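Local coordinates for protein lysin (Bacillus phage PBC5, PDB 6ILU) that probably recognises and binds the Bacillus cell wall through an SH3b-type domain, directing the phage endolysin to its peptidoglycan-containing target, at residues V88-F94 and G104-S109; D21-L27 and G38-K43; F49-W53 and A114-V118. All coordinates share one frame; numbering follows the deposited sequence.

Contact 1: V88-F94 and G104-S109; sequences VGWGVNF and GNIDGS. With SO4 (sulfate ion), chain C; SO4 (sulfate ion), chain F.
Phe94 holds CG between its backbone N and its carbonyl carbon (chi1 60°), which swings the ring across to strand 102-106, which pairs with strand 92-95 in an antiparallel beta hairpin of this SH3b-type domain. There Gly104 lies under one ring face: its CA is 4.0 Å from the Phe94 ring centroid, a CH-pi contact made close because glycine brings no side chain. The ring rim runs on past the next peptide, with CE2 of Phe94 3.4 Å from N of Asn105. On this same face of the hairpin, the CG2 branch of Ile106 reaches Phe94 CE2 (4.0 Å), while its other branch, CG1, meets CB of Val92 (3.9 Å). Ile130 of strand 129-131 packs against all three side chains, so the hairpin is fastened to its neighbouring sheet.

The other face is polar. Asn93, with CG beside the backbone N (chi1 -67°), lies alongside Asn105 and points the same way. Its OD1 accepts from Asn105 ND2 at 3.3 Å; the bond is nearly straight and lies in the amide plane of Asn105, although the two amides are twisted 42° apart. The remaining end of Asn93, ND2, donates to O4 of a sulfate ion, probably from the crystallisation liquor, at 2.8 Å.

Beyond the paired strands the chains stay tied, Gly89 N giving a bond to Asp107 O. Asp107 then closes an Asx turn: its OD1 accepts both Ser109 N, from above the carboxylate, and Ser109 OG, on the syn side at 2.7 Å.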
ATOM      1  N   VAL A  88       2.907  16.309 -17.703  1.00 32.20           N
ATOM      2  CA  VAL A  88       2.856  17.266 -16.609  1.00 32.54           C
ATOM      3  C   VAL A  88       1.979  18.478 -16.958  1.00 25.37           C
ATOM      4  O   VAL A  88       2.115  19.115 -18.034  1.00 26.81           O
ATOM      5  CB  VAL A  88       4.263  17.744 -16.221  1.00 35.82           C
ATOM      6  CG1 VAL A  88       4.155  18.777 -15.123  1.00 38.03           C
ATOM      7  CG2 VAL A  88       5.109  16.566 -15.777  1.00 36.86           C
ATOM      8  N   GLY A  89       1.039  18.762 -16.070  1.00 24.66           N
ATOM      9  CA  GLY A  89       0.127  19.882 -16.235  1.00 26.76           C
ATOM     10  C   GLY A  89      -1.268  19.403 -16.607  1.00 26.14           C
ATOM     11  O   GLY A  89      -2.218  20.170 -16.543  1.00 26.26           O
ATOM     12  N   TRP A  90      -1.380  18.124 -16.960  1.00 23.84           N
ATOM     13  CA  TRP A  90      -2.669  17.518 -17.327  1.00 23.54           C
ATOM     14  C   TRP A  90      -3.312  17.006 -16.053  1.00 23.00           C
ATOM     15  O   TRP A  90      -2.788  16.096 -15.399  1.00 24.77           O
ATOM     16  CB  TRP A  90      -2.426  16.410 -18.358  1.00 27.39           C
ATOM     17  CG  TRP A  90      -3.634  15.671 -18.888  1.00 26.43           C
ATOM     18  CD1 TRP A  90      -4.504  14.882 -18.183  1.00 27.83           C
ATOM     19  CD2 TRP A  90      -4.019  15.584 -20.251  1.00 28.32           C
ATOM     20  NE1 TRP A  90      -5.439  14.348 -19.047  1.00 27.80           N
ATOM     21  CE2 TRP A  90      -5.153  14.745 -20.321  1.00 27.40           C
ATOM     22  CE3 TRP A  90      -3.518  16.144 -21.427  1.00 30.91           C
ATOM     23  CZ2 TRP A  90      -5.818  14.476 -21.536  1.00 29.02           C
ATOM     24  CZ3 TRP A  90      -4.165  15.862 -22.646  1.00 33.61           C
ATOM     25  CH2 TRP A  90      -5.298  15.032 -22.673  1.00 32.54           C
ATOM     26  N   GLY A  91      -4.421  17.618 -15.658  1.00 19.73           N
ATOM     27  CA  GLY A  91      -4.980  17.336 -14.345  1.00 21.20           C
ATOM     28  C   GLY A  91      -5.558  15.932 -14.181  1.00 21.96           C
ATOM     29  O   GLY A  91      -6.207  15.404 -15.089  1.00 22.59           O
ATOM     30  N   VAL A  92      -5.338  15.341 -12.999  1.00 20.84           N
ATOM     31  CA  VAL A  92      -5.922  14.039 -12.698  1.00 21.77           C
ATOM     32  C   VAL A  92      -6.709  14.186 -11.393  1.00 19.12           C
ATOM     33  O   VAL A  92      -6.141  14.612 -10.377  1.00 19.66           O
ATOM     34  CB  VAL A  92      -4.846  12.945 -12.548  1.00 21.96           C
ATOM     35  CG1 VAL A  92      -5.484  11.602 -12.107  1.00 21.48           C
ATOM     36  CG2 VAL A  92      -4.071  12.792 -13.895  1.00 23.93           C
ATOM     37  N   ASN A  93      -8.001  13.856 -11.447  1.00 21.29           N
ATOM     38  CA  ASN A  93      -8.860  14.058 -10.286  1.00 18.93           C
ATOM     39  C   ASN A  93      -8.601  13.037  -9.187  1.00 18.05           C
ATOM     40  O   ASN A  93      -8.320  11.876  -9.471  1.00 18.17           O
ATOM     41  CB  ASN A  93     -10.310  13.925 -10.690  1.00 19.41           C
ATOM     42  CG  ASN A  93     -10.759  15.047 -11.634  1.00 22.34           C
ATOM     43  OD1 ASN A  93     -10.300  16.180 -11.506  1.00 25.55           O
ATOM     44  ND2 ASN A  93     -11.655  14.723 -12.536  1.00 28.70           N
ATOM     45  N   PHE A  94      -8.804  13.451  -7.942  1.00 17.31           N
ATOM     46  CA  PHE A  94      -8.829  12.484  -6.848  1.00 16.35           C
ATOM     47  C   PHE A  94     -10.049  12.712  -5.967  1.00 15.28           C
ATOM     48  O   PHE A  94     -10.642  13.851  -5.908  1.00 18.62           O
ATOM     49  CB  PHE A  94      -7.496  12.492  -5.990  1.00 16.48           C
ATOM     50  CG  PHE A  94      -7.145  13.798  -5.318  1.00 17.63           C
ATOM     51  CD1 PHE A  94      -7.709  14.153  -4.113  1.00 16.72           C
ATOM     52  CD2 PHE A  94      -6.213  14.666  -5.910  1.00 19.34           C
ATOM     53  CE1 PHE A  94      -7.387  15.350  -3.498  1.00 18.96           C
ATOM     54  CE2 PHE A  94      -5.862  15.869  -5.309  1.00 19.59           C
ATOM     55  CZ  PHE A  94      -6.448  16.213  -4.087  1.00 21.20           C
ATOM     56  N   GLY A 104     -10.158  17.067  -5.430  1.00 20.12           N
ATOM     57  CA  GLY A 104      -9.128  17.939  -5.990  1.00 24.06           C
ATOM     58  C   GLY A 104      -8.410  17.296  -7.161  1.00 22.14           C
ATOM     59  O   GLY A 104      -8.827  16.264  -7.649  1.00 20.62           O
ATOM     60  N   ASN A 105      -7.324  17.908  -7.635  1.00 21.95           N
ATOM     61  CA  ASN A 105      -6.555  17.248  -8.692  1.00 22.08           C
ATOM     62  C   ASN A 105      -5.070  17.411  -8.476  1.00 20.22           C
ATOM     63  O   ASN A 105      -4.632  18.334  -7.788  1.00 24.93           O
ATOM     64  CB  ASN A 105      -6.951  17.768 -10.088  1.00 28.00           C
ATOM     65  CG  ASN A 105      -7.698  19.058 -10.036  1.00 36.21           C
ATOM     66  OD1 ASN A 105      -7.135  20.126  -9.725  1.00 39.68           O
ATOM     67  ND2 ASN A 105      -8.998  18.990 -10.372  1.00 32.48           N
ATOM     68  N   ILE A 106      -4.309  16.472  -9.029  1.00 19.93           N
ATOM     69  CA  ILE A 106      -2.859  16.622  -9.099  1.00 20.37           C
ATOM     70  C   ILE A 106      -2.476  16.963 -10.523  1.00 21.32           C
ATOM     71  O   ILE A 106      -3.304  16.834 -11.463  1.00 23.36           O
ATOM     72  CB  ILE A 106      -2.145  15.348  -8.674  1.00 23.09           C
ATOM     73  CG1 ILE A 106      -2.564  14.194  -9.583  1.00 26.07           C
ATOM     74  CG2 ILE A 106      -2.473  15.065  -7.193  1.00 22.80           C
ATOM     75  CD1 ILE A 106      -1.660  12.989  -9.547  1.00 28.87           C
ATOM     76  N   ASP A 107      -1.256  17.423 -10.699  1.00 23.69           N
ATOM     77  CA  ASP A 107      -0.849  17.883 -12.029  1.00 24.52           C
ATOM     78  C   ASP A 107       0.092  16.902 -12.718  1.00 23.74           C
ATOM     79  O   ASP A 107       0.567  17.151 -13.817  1.00 27.44           O
ATOM     80  CB  ASP A 107      -0.221  19.274 -11.949  1.00 27.74           C
ATOM     81  CG  ASP A 107       1.136  19.291 -11.255  1.00 31.25           C
ATOM     82  OD1 ASP A 107       1.596  18.275 -10.728  1.00 28.56           O
ATOM     83  OD2 ASP A 107       1.772  20.368 -11.270  1.00 36.06           O
ATOM     84  N   GLY A 108       0.344  15.771 -12.078  1.00 24.09           N
ATOM     85  CA  GLY A 108       1.149  14.741 -12.715  1.00 22.95           C
ATOM     86  C   GLY A 108       2.650  14.941 -12.625  1.00 27.85           C
ATOM     87  O   GLY A 108       3.419  14.189 -13.230  1.00 30.71           O
ATOM     88  N   SER A 109       3.101  15.946 -11.870  1.00 27.76           N
ATOM     89  CA  SER A 109       4.538  16.169 -11.787  1.00 27.16           C
ATOM     90  C   SER A 109       5.210  15.270 -10.741  1.00 29.27           C
ATOM     91  O   SER A 109       6.429  15.161 -10.734  1.00 32.50           O
ATOM     92  CB  SER A 109       4.840  17.641 -11.466  1.00 28.86           C
ATOM     93  OG  SER A 109       4.219  17.986 -10.234  1.00 29.35           O
TER
HETATM   94  S   SO4 C 401     -12.268  11.048 -13.481  1.00 38.33           S
HETATM   95  O1  SO4 C 401     -13.602  10.930 -12.919  1.00 47.46           O
HETATM   96  O2  SO4 C 401     -11.217  10.745 -12.519  1.00 37.49           O
HETATM   97  O3  SO4 C 401     -12.255  10.083 -14.600  1.00 38.64           O
HETATM   98  O4  SO4 C 401     -12.091  12.405 -13.965  1.00 44.22           O
HETATM   99  S   SO4 F 404       5.817  16.200 -20.349  1.00103.75           S
HETATM  100  O1  SO4 F 404       6.989  16.426 -19.506  1.00104.14           O
HETATM  101  O2  SO4 F 404       5.012  15.152 -19.735  1.00103.74           O
HETATM  102  O3  SO4 F 404       6.230  15.770 -21.686  1.00104.03           O
HETATM  103  O4  SO4 F 404       5.041  17.434 -20.458  1.00102.95           O

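Contact 2: D21-L27 and G38-K43; sequences DGYGVNL and GNITKK. With SO4 (sulfate ion), chain E.
The side chains of Asn26 and Asn39 cross at a slant on one face of the hairpin, over a non-hydrogen-bonded antiparallel pair, their amides turned 49° apart. ND2 of Asn39 donates to OD1 of Asn26 at 3.1 Å; the acceptor lies in the Asn39 amide plane, but the donor is tilted from the plane of the Asn26 carbonyl. Asn39 gets there by setting CG opposite its backbone N (chi1 -169°), which also lays its amide against CA of Gly24.

The opposite face is apolar. Leu27 and Ile40 pass each other obliquely, CD1 of Leu27 resting on CG1 of Ile40 at 3.6 Å and its CD2 on CD1 of Ile40 at 3.7 Å. Leu27 also touches Gln68 and Ile40 touches Leu63, while Val25 packs on Tyr19 and His74.

Past the strands, Gly22 N still reaches Thr41 O at 2.9 Å. Asp21 leans over the chain at Lys43: its OD1 accepts Lys43 N at 2.9 Å, the N-H arriving 44° out of the carboxylate plane. A water donates to Asp21 OD2 and to Lys43 O, at 2.9 Å from the latter, so both carboxylate oxygens are held. The extended Lys43 chain leads its NZ to the carbonyl of Tyr19. Beside the 41-42 backbone a sulfate ion, probably from the crystallisation liquor, takes a bond through O1 from Thr41 N at 2.9 Å and a weak one from Lys42 N.

Strands 25-29 and 35-40 thus form a two-stranded beta hairpin, with one polar and one apolar face, that probably corresponds to the RT-loop hairpin of SH3b folds.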
ATOM      1  N   ASP A  21      16.984 -14.601   8.346  1.00 32.20           N
ATOM      2  CA  ASP A  21      16.148 -15.744   7.960  1.00 32.75           C
ATOM      3  C   ASP A  21      16.019 -16.664   9.189  1.00 31.39           C
ATOM      4  O   ASP A  21      17.019 -16.891   9.921  1.00 30.37           O
ATOM      5  CB  ASP A  21      16.779 -16.483   6.773  1.00 34.63           C
ATOM      6  CG  ASP A  21      15.854 -17.504   6.154  1.00 38.05           C
ATOM      7  OD1 ASP A  21      14.640 -17.499   6.456  1.00 33.07           O
ATOM      8  OD2 ASP A  21      16.370 -18.313   5.361  1.00 40.62           O
ATOM      9  N   GLY A  22      14.802 -17.166   9.432  1.00 31.04           N
ATOM     10  CA  GLY A  22      14.539 -18.008  10.582  1.00 34.84           C
ATOM     11  C   GLY A  22      14.024 -17.255  11.803  1.00 32.85           C
ATOM     12  O   GLY A  22      13.526 -17.865  12.750  1.00 35.81           O
ATOM     13  N   TYR A  23      14.141 -15.933  11.796  1.00 27.79           N
ATOM     14  CA  TYR A  23      13.729 -15.143  12.956  1.00 27.62           C
ATOM     15  C   TYR A  23      12.248 -14.780  12.787  1.00 28.71           C
ATOM     16  O   TYR A  23      11.877 -14.213  11.796  1.00 30.04           O
ATOM     17  CB  TYR A  23      14.620 -13.906  13.092  1.00 29.24           C
ATOM     18  CG  TYR A  23      14.371 -13.089  14.328  1.00 27.94           C
ATOM     19  CD1 TYR A  23      15.190 -13.217  15.451  1.00 31.58           C
ATOM     20  CD2 TYR A  23      13.300 -12.196  14.389  1.00 28.44           C
ATOM     21  CE1 TYR A  23      14.956 -12.477  16.575  1.00 32.59           C
ATOM     22  CE2 TYR A  23      13.070 -11.432  15.538  1.00 31.20           C
ATOM     23  CZ  TYR A  23      13.901 -11.590  16.611  1.00 32.51           C
ATOM     24  OH  TYR A  23      13.699 -10.867  17.762  1.00 38.18           O
ATOM     25  N   GLY A  24      11.402 -15.183  13.735  1.00 28.90           N
ATOM     26  CA  GLY A  24       9.977 -15.028  13.557  1.00 28.46           C
ATOM     27  C   GLY A  24       9.494 -13.596  13.591  1.00 26.40           C
ATOM     28  O   GLY A  24       9.883 -12.822  14.467  1.00 31.08           O
ATOM     29  N   VAL A  25       8.685 -13.222  12.604  1.00 29.29           N
ATOM     30  CA  VAL A  25       7.979 -11.951  12.610  1.00 29.89           C
ATOM     31  C   VAL A  25       6.506 -12.245  12.835  1.00 29.66           C
ATOM     32  O   VAL A  25       5.941 -13.073  12.114  1.00 28.89           O
ATOM     33  CB  VAL A  25       8.134 -11.196  11.300  1.00 29.79           C
ATOM     34  CG1 VAL A  25       7.281  -9.930  11.331  1.00 27.10           C
ATOM     35  CG2 VAL A  25       9.587 -10.892  11.048  1.00 33.12           C
ATOM     36  N   ASN A  26       5.882 -11.576  13.807  1.00 28.70           N
ATOM     37  CA  ASN A  26       4.499 -11.905  14.160  1.00 28.42           C
ATOM     38  C   ASN A  26       3.477 -11.357  13.181  1.00 25.04           C
ATOM     39  O   ASN A  26       3.654 -10.280  12.611  1.00 26.78           O
ATOM     40  CB  ASN A  26       4.156 -11.393  15.552  1.00 32.05           C
ATOM     41  CG  ASN A  26       5.041 -12.003  16.611  1.00 41.79           C
ATOM     42  OD1 ASN A  26       5.285 -13.196  16.593  1.00 41.35           O
ATOM     43  ND2 ASN A  26       5.584 -11.175  17.488  1.00 47.42           N
ATOM     44  N   LEU A  27       2.432 -12.159  12.982  1.00 23.50           N
ATOM     45  CA  LEU A  27       1.263 -11.767  12.199  1.00 23.82           C
ATOM     46  C   LEU A  27       0.086 -11.635  13.146  1.00 25.39           C
ATOM     47  O   LEU A  27       0.006 -12.360  14.158  1.00 30.44           O
ATOM     48  CB  LEU A  27       0.911 -12.792  11.110  1.00 25.67           C
ATOM     49  CG  LEU A  27       1.966 -13.037  10.044  1.00 29.88           C
ATOM     50  CD1 LEU A  27       1.510 -14.100   9.063  1.00 34.43           C
ATOM     51  CD2 LEU A  27       2.346 -11.732   9.325  1.00 31.07           C
ATOM     52  N   GLY A  38      -0.153 -15.435  14.317  1.00 30.94           N
ATOM     53  CA  GLY A  38       0.863 -16.435  14.049  1.00 32.48           C
ATOM     54  C   GLY A  38       2.208 -15.810  13.831  1.00 34.57           C
ATOM     55  O   GLY A  38       2.399 -14.685  14.223  1.00 29.36           O
ATOM     56  N   ASN A  39       3.089 -16.528  13.143  1.00 37.58           N
ATOM     57  CA  ASN A  39       4.514 -16.251  13.109  1.00 41.95           C
ATOM     58  C   ASN A  39       5.147 -16.650  11.750  1.00 35.98           C
ATOM     59  O   ASN A  39       5.000 -17.802  11.339  1.00 41.18           O
ATOM     60  CB  ASN A  39       5.138 -17.041  14.278  1.00 50.03           C
ATOM     61  CG  ASN A  39       6.550 -16.671  14.550  1.00 52.93           C
ATOM     62  OD1 ASN A  39       7.455 -17.441  14.271  1.00 50.52           O
ATOM     63  ND2 ASN A  39       6.758 -15.474  15.096  1.00 56.25           N
ATOM     64  N   ILE A  40       5.842 -15.736  11.063  1.00 28.71           N
ATOM     65  CA  ILE A  40       6.537 -16.031   9.793  1.00 26.40           C
ATOM     66  C   ILE A  40       8.057 -16.128  10.015  1.00 30.99           C
ATOM     67  O   ILE A  40       8.650 -15.132  10.427  1.00 33.18           O
ATOM     68  CB  ILE A  40       6.368 -14.920   8.721  1.00 36.03           C
ATOM     69  CG1 ILE A  40       4.934 -14.693   8.299  1.00 42.05           C
ATOM     70  CG2 ILE A  40       7.145 -15.261   7.445  1.00 34.85           C
ATOM     71  CD1 ILE A  40       4.878 -13.502   7.329  1.00 43.46           C
ATOM     72  N   THR A  41       8.681 -17.255   9.696  1.00 29.29           N
ATOM     73  CA  THR A  41      10.116 -17.414   9.939  1.00 30.75           C
ATOM     74  C   THR A  41      10.871 -17.501   8.615  1.00 34.27           C
ATOM     75  O   THR A  41      12.086 -17.371   8.579  1.00 34.19           O
ATOM     76  CB  THR A  41      10.433 -18.675  10.785  1.00 37.58           C
ATOM     77  OG1 THR A  41       9.780 -19.820  10.207  1.00 37.66           O
ATOM     78  CG2 THR A  41       9.966 -18.493  12.230  1.00 37.04           C
ATOM     79  N   LYS A  42      10.147 -17.733   7.523  1.00 31.33           N
ATOM     80  CA  LYS A  42      10.786 -17.887   6.218  1.00 33.46           C
ATOM     81  C   LYS A  42      10.990 -16.535   5.609  1.00 31.60           C
ATOM     82  O   LYS A  42      10.027 -15.881   5.211  1.00 30.97           O
ATOM     83  CB  LYS A  42       9.926 -18.749   5.269  1.00 35.33           C
ATOM     84  CG  LYS A  42      10.579 -19.056   3.933  1.00 40.26           C
ATOM     85  CD  LYS A  42      11.828 -19.894   4.163  1.00 49.18           C
ATOM     86  CE  LYS A  42      12.458 -20.424   2.877  1.00 53.87           C
ATOM     87  NZ  LYS A  42      13.673 -21.248   3.218  1.00 59.88           N
ATOM     88  N   LYS A  43      12.235 -16.103   5.522  1.00 31.33           N
ATOM     89  CA  LYS A  43      12.506 -14.785   4.990  1.00 28.86           C
ATOM     90  C   LYS A  43      12.616 -14.797   3.471  1.00 27.59           C
ATOM     91  O   LYS A  43      13.610 -15.249   2.911  1.00 30.65           O
ATOM     92  CB  LYS A  43      13.802 -14.233   5.588  1.00 30.59           C
ATOM     93  CG  LYS A  43      14.107 -12.840   5.093  1.00 29.45           C
ATOM     94  CD  LYS A  43      15.328 -12.333   5.852  1.00 30.19           C
ATOM     95  CE  LYS A  43      15.711 -10.961   5.341  1.00 30.45           C
ATOM     96  NZ  LYS A  43      16.719 -10.279   6.159  1.00 29.99           N
TER
HETATM   97  S   SO4 E 403       6.126 -19.288   7.240  1.00104.37           S
HETATM   98  O1  SO4 E 403       7.270 -19.251   8.149  1.00102.26           O
HETATM   99  O2  SO4 E 403       4.894 -19.079   7.998  1.00104.43           O
HETATM  100  O3  SO4 E 403       6.063 -20.585   6.569  1.00105.13           O
HETATM  101  O4  SO4 E 403       6.271 -18.234   6.236  1.00106.01           O
HETATM  102  O   HOH W   1      14.536 -18.034   2.918  1.00 50.02           O

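Contact 3: F49-W53 and A114-V118; sequences FAGYW and AHNRV. With EDO (1,2-ethanediol), chain J.
An asparagine side chain pairs with a strand backbone here, much as a neighbouring strand would, linking two separate beta sheets of the SH3b-type fold: strand 46-52 of the large curled sheet and strand 116-118 of a three-stranded one. Asn116 turns its amide onto the peptide groups flanking Gly51. OD1 of Asn116 accepts Gly51 N at 2.9 Å, and ND2 donates back to Gly51 O at 3.0 Å, with that oxygen in the Asn116 amide plane. Two bonds to one residue fix the rotation of the amide and occupy the N-H and C=O of Gly51. Its neighbours Ala50 and Tyr52 make their backbone bonds to Cys62 and Met60 of the adjoining strand. Ala50 CB fits close beside the same OD1.

Trp53 adds a second clasp. With CG beside its backbone N (chi1 -60°), the indole extends to the 114-118 segment, where NE1 donates to His115 O at 2.9 Å; the oxygen lies in the ring plane, at the edge. Asn116 ND2 sits at this edge too, its amide turned 76° from the indole. Over one indole face comes His115, CD2 first, 3.5 Å from Trp53 CZ2, the two ring planes inclined at 45° in an oblique meeting. The imidazole is steadied from the other end, where His115 ND1 is hydrogen-bonded to the carbonyl of Asn113. Trp79 also meets the Trp53 rings.

At the far end of the interface, Arg117 is anchored by a salt bridge to Glu132, and an ethanediol molecule, probably a crystallisation additive, donates from O2 to Phe49 O at 2.8 Å. A water between the segments lies near Phe49 O, accepts from Arg117 N at 3.0 Å and is 2.7 Å from Asn116 OD1.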
ATOM      1  N   PHE A  49      -0.724  -6.338   0.346  1.00 17.11           N
ATOM      2  CA  PHE A  49      -2.021  -6.127  -0.274  1.00 18.62           C
ATOM      3  C   PHE A  49      -2.784  -4.921   0.260  1.00 18.74           C
ATOM      4  O   PHE A  49      -3.656  -4.403  -0.462  1.00 21.53           O
ATOM      5  CB  PHE A  49      -2.873  -7.411  -0.141  1.00 19.73           C
ATOM      6  CG  PHE A  49      -2.284  -8.538  -0.921  1.00 19.52           C
ATOM      7  CD1 PHE A  49      -1.501  -9.485  -0.304  1.00 18.49           C
ATOM      8  CD2 PHE A  49      -2.416  -8.570  -2.304  1.00 21.38           C
ATOM      9  CE1 PHE A  49      -0.883 -10.481  -1.055  1.00 20.48           C
ATOM     10  CE2 PHE A  49      -1.823  -9.583  -3.076  1.00 25.10           C
ATOM     11  CZ  PHE A  49      -1.034 -10.534  -2.448  1.00 23.60           C
ATOM     12  N   ALA A  50      -2.476  -4.480   1.467  1.00 17.64           N
ATOM     13  CA  ALA A  50      -3.171  -3.351   2.086  1.00 17.85           C
ATOM     14  C   ALA A  50      -2.310  -2.759   3.162  1.00 18.81           C
ATOM     15  O   ALA A  50      -1.411  -3.427   3.700  1.00 19.04           O
ATOM     16  CB  ALA A  50      -4.529  -3.770   2.689  1.00 16.68           C
ATOM     17  N   GLY A  51      -2.633  -1.530   3.522  1.00 17.19           N
ATOM     18  CA  GLY A  51      -1.930  -0.817   4.583  1.00 17.69           C
ATOM     19  C   GLY A  51      -2.957  -0.329   5.593  1.00 17.97           C
ATOM     20  O   GLY A  51      -4.119   0.008   5.246  1.00 17.89           O
ATOM     21  N   TYR A  52      -2.549  -0.351   6.874  1.00 16.39           N
ATOM     22  CA  TYR A  52      -3.284   0.269   7.961  1.00 18.27           C
ATOM     23  C   TYR A  52      -2.434   1.454   8.352  1.00 19.05           C
ATOM     24  O   TYR A  52      -1.278   1.270   8.802  1.00 20.08           O
ATOM     25  CB  TYR A  52      -3.441  -0.666   9.156  1.00 18.90           C
ATOM     26  CG  TYR A  52      -4.011   0.070  10.321  1.00 19.82           C
ATOM     27  CD1 TYR A  52      -5.291   0.615  10.259  1.00 22.09           C
ATOM     28  CD2 TYR A  52      -3.248   0.284  11.476  1.00 20.72           C
ATOM     29  CE1 TYR A  52      -5.825   1.343  11.324  1.00 22.30           C
ATOM     30  CE2 TYR A  52      -3.780   1.003  12.560  1.00 22.16           C
ATOM     31  CZ  TYR A  52      -5.075   1.492  12.483  1.00 23.84           C
ATOM     32  OH  TYR A  52      -5.626   2.189  13.539  1.00 25.14           O
ATOM     33  N   TRP A  53      -2.961   2.666   8.170  1.00 18.43           N
ATOM     34  CA  TRP A  53      -2.177   3.889   8.353  1.00 21.90           C
ATOM     35  C   TRP A  53      -2.487   4.475   9.716  1.00 23.69           C
ATOM     36  O   TRP A  53      -3.164   5.486   9.858  1.00 26.78           O
ATOM     37  CB  TRP A  53      -2.478   4.844   7.163  1.00 19.24           C
ATOM     38  CG  TRP A  53      -2.080   4.117   5.918  1.00 18.68           C
ATOM     39  CD1 TRP A  53      -2.927   3.507   4.978  1.00 18.00           C
ATOM     40  CD2 TRP A  53      -0.747   3.901   5.446  1.00 19.20           C
ATOM     41  NE1 TRP A  53      -2.172   2.896   4.007  1.00 18.44           N
ATOM     42  CE2 TRP A  53      -0.836   3.125   4.266  1.00 21.04           C
ATOM     43  CE3 TRP A  53       0.528   4.242   5.939  1.00 22.13           C
ATOM     44  CZ2 TRP A  53       0.296   2.715   3.558  1.00 22.07           C
ATOM     45  CZ3 TRP A  53       1.642   3.861   5.228  1.00 23.92           C
ATOM     46  CH2 TRP A  53       1.528   3.101   4.046  1.00 27.10           C
ATOM     47  N   ALA A 114       1.772   3.822  -3.570  1.00 20.11           N
ATOM     48  CA  ALA A 114       0.436   3.214  -3.442  1.00 17.41           C
ATOM     49  C   ALA A 114       0.164   2.919  -1.963  1.00 20.65           C
ATOM     50  O   ALA A 114       0.913   2.137  -1.380  1.00 22.83           O
ATOM     51  CB  ALA A 114       0.394   1.918  -4.234  1.00 18.55           C
ATOM     52  N   HIS A 115      -0.869   3.536  -1.373  1.00 17.27           N
ATOM     53  CA  HIS A 115      -1.207   3.315   0.035  1.00 17.76           C
ATOM     54  C   HIS A 115      -2.325   2.287   0.251  1.00 17.37           C
ATOM     55  O   HIS A 115      -2.428   1.713   1.348  1.00 18.56           O
ATOM     56  CB  HIS A 115      -1.625   4.623   0.714  1.00 17.37           C
ATOM     57  CG  HIS A 115      -0.466   5.514   1.041  1.00 19.87           C
ATOM     58  ND1 HIS A 115       0.320   6.093   0.064  1.00 22.85           N
ATOM     59  CD2 HIS A 115       0.010   5.957   2.227  1.00 22.97           C
ATOM     60  CE1 HIS A 115       1.248   6.848   0.641  1.00 22.23           C
ATOM     61  NE2 HIS A 115       1.097   6.770   1.954  1.00 24.78           N
ATOM     62  N   ASN A 116      -3.133   2.054  -0.805  1.00 16.73           N
ATOM     63  CA  ASN A 116      -4.196   1.048  -0.765  1.00 16.96           C
ATOM     64  C   ASN A 116      -4.799   1.035  -2.151  1.00 17.09           C
ATOM     65  O   ASN A 116      -4.662   2.011  -2.887  1.00 17.05           O
ATOM     66  CB  ASN A 116      -5.274   1.358   0.330  1.00 17.77           C
ATOM     67  CG  ASN A 116      -4.960   0.690   1.654  1.00 19.43           C
ATOM     68  OD1 ASN A 116      -4.646  -0.497   1.670  1.00 21.14           O
ATOM     69  ND2 ASN A 116      -5.147   1.399   2.780  1.00 20.22           N
ATOM     70  N   ARG A 117      -5.463  -0.055  -2.509  1.00 18.77           N
ATOM     71  CA  ARG A 117      -6.147  -0.154  -3.803  1.00 18.63           C
ATOM     72  C   ARG A 117      -7.449  -0.882  -3.580  1.00 18.59           C
ATOM     73  O   ARG A 117      -7.468  -2.035  -3.062  1.00 19.70           O
ATOM     74  CB  ARG A 117      -5.330  -0.947  -4.846  1.00 21.24           C
ATOM     75  CG  ARG A 117      -4.099  -0.294  -5.346  1.00 24.15           C
ATOM     76  CD  ARG A 117      -3.315  -1.345  -6.110  1.00 23.04           C
ATOM     77  NE  ARG A 117      -3.835  -1.582  -7.464  1.00 21.09           N
ATOM     78  CZ  ARG A 117      -3.194  -2.336  -8.350  1.00 21.94           C
ATOM     79  NH1 ARG A 117      -2.046  -2.976  -8.035  1.00 20.86           N
ATOM     80  NH2 ARG A 117      -3.696  -2.457  -9.579  1.00 21.06           N
ATOM     81  N   VAL A 118      -8.550  -0.239  -3.983  1.00 17.04           N
ATOM     82  CA  VAL A 118      -9.911  -0.738  -3.755  1.00 18.30           C
ATOM     83  C   VAL A 118     -10.791  -0.356  -4.929  1.00 19.56           C
ATOM     84  O   VAL A 118     -10.832   0.829  -5.288  1.00 18.09           O
ATOM     85  CB  VAL A 118     -10.567  -0.119  -2.469  1.00 22.71           C
ATOM     86  CG1 VAL A 118     -11.929  -0.664  -2.262  1.00 28.02           C
ATOM     87  CG2 VAL A 118      -9.669  -0.349  -1.253  1.00 26.59           C
TER
HETATM   88  C1  EDO J 408      -5.387  -4.960  -5.029  1.00 38.46           C
HETATM   89  O1  EDO J 408      -4.671  -6.198  -5.165  1.00 40.73           O
HETATM   90  C2  EDO J 408      -5.320  -4.638  -3.544  1.00 40.71           C
HETATM   91  O2  EDO J 408      -3.929  -4.551  -3.214  1.00 40.67           O
HETATM   92  O   HOH W   2      -5.370  -2.157  -0.340  1.00 18.20           O

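How the contacts relate
Contacts 1 and 2 sit on opposite sides of the chain's centre, their centres about 41 Å apart, and contact 3 lies near that centre, about 21 Å from contact 1 and 22 Å from contact 2 between centres. Contact 2 comes first along the chain; strand 35-40 is then followed by strand 46-52 of contact 3, whose long closing loop encloses contact 1. The two outer contacts are separate two-stranded hairpins of like sequence and pairing, consistent with two related SH3b-like halves. Contact 3 joins strand 46-52 to strand 116-118, whose sheet also carries strand 129-131 against hairpin 92-106, and so lies where the two halves meet.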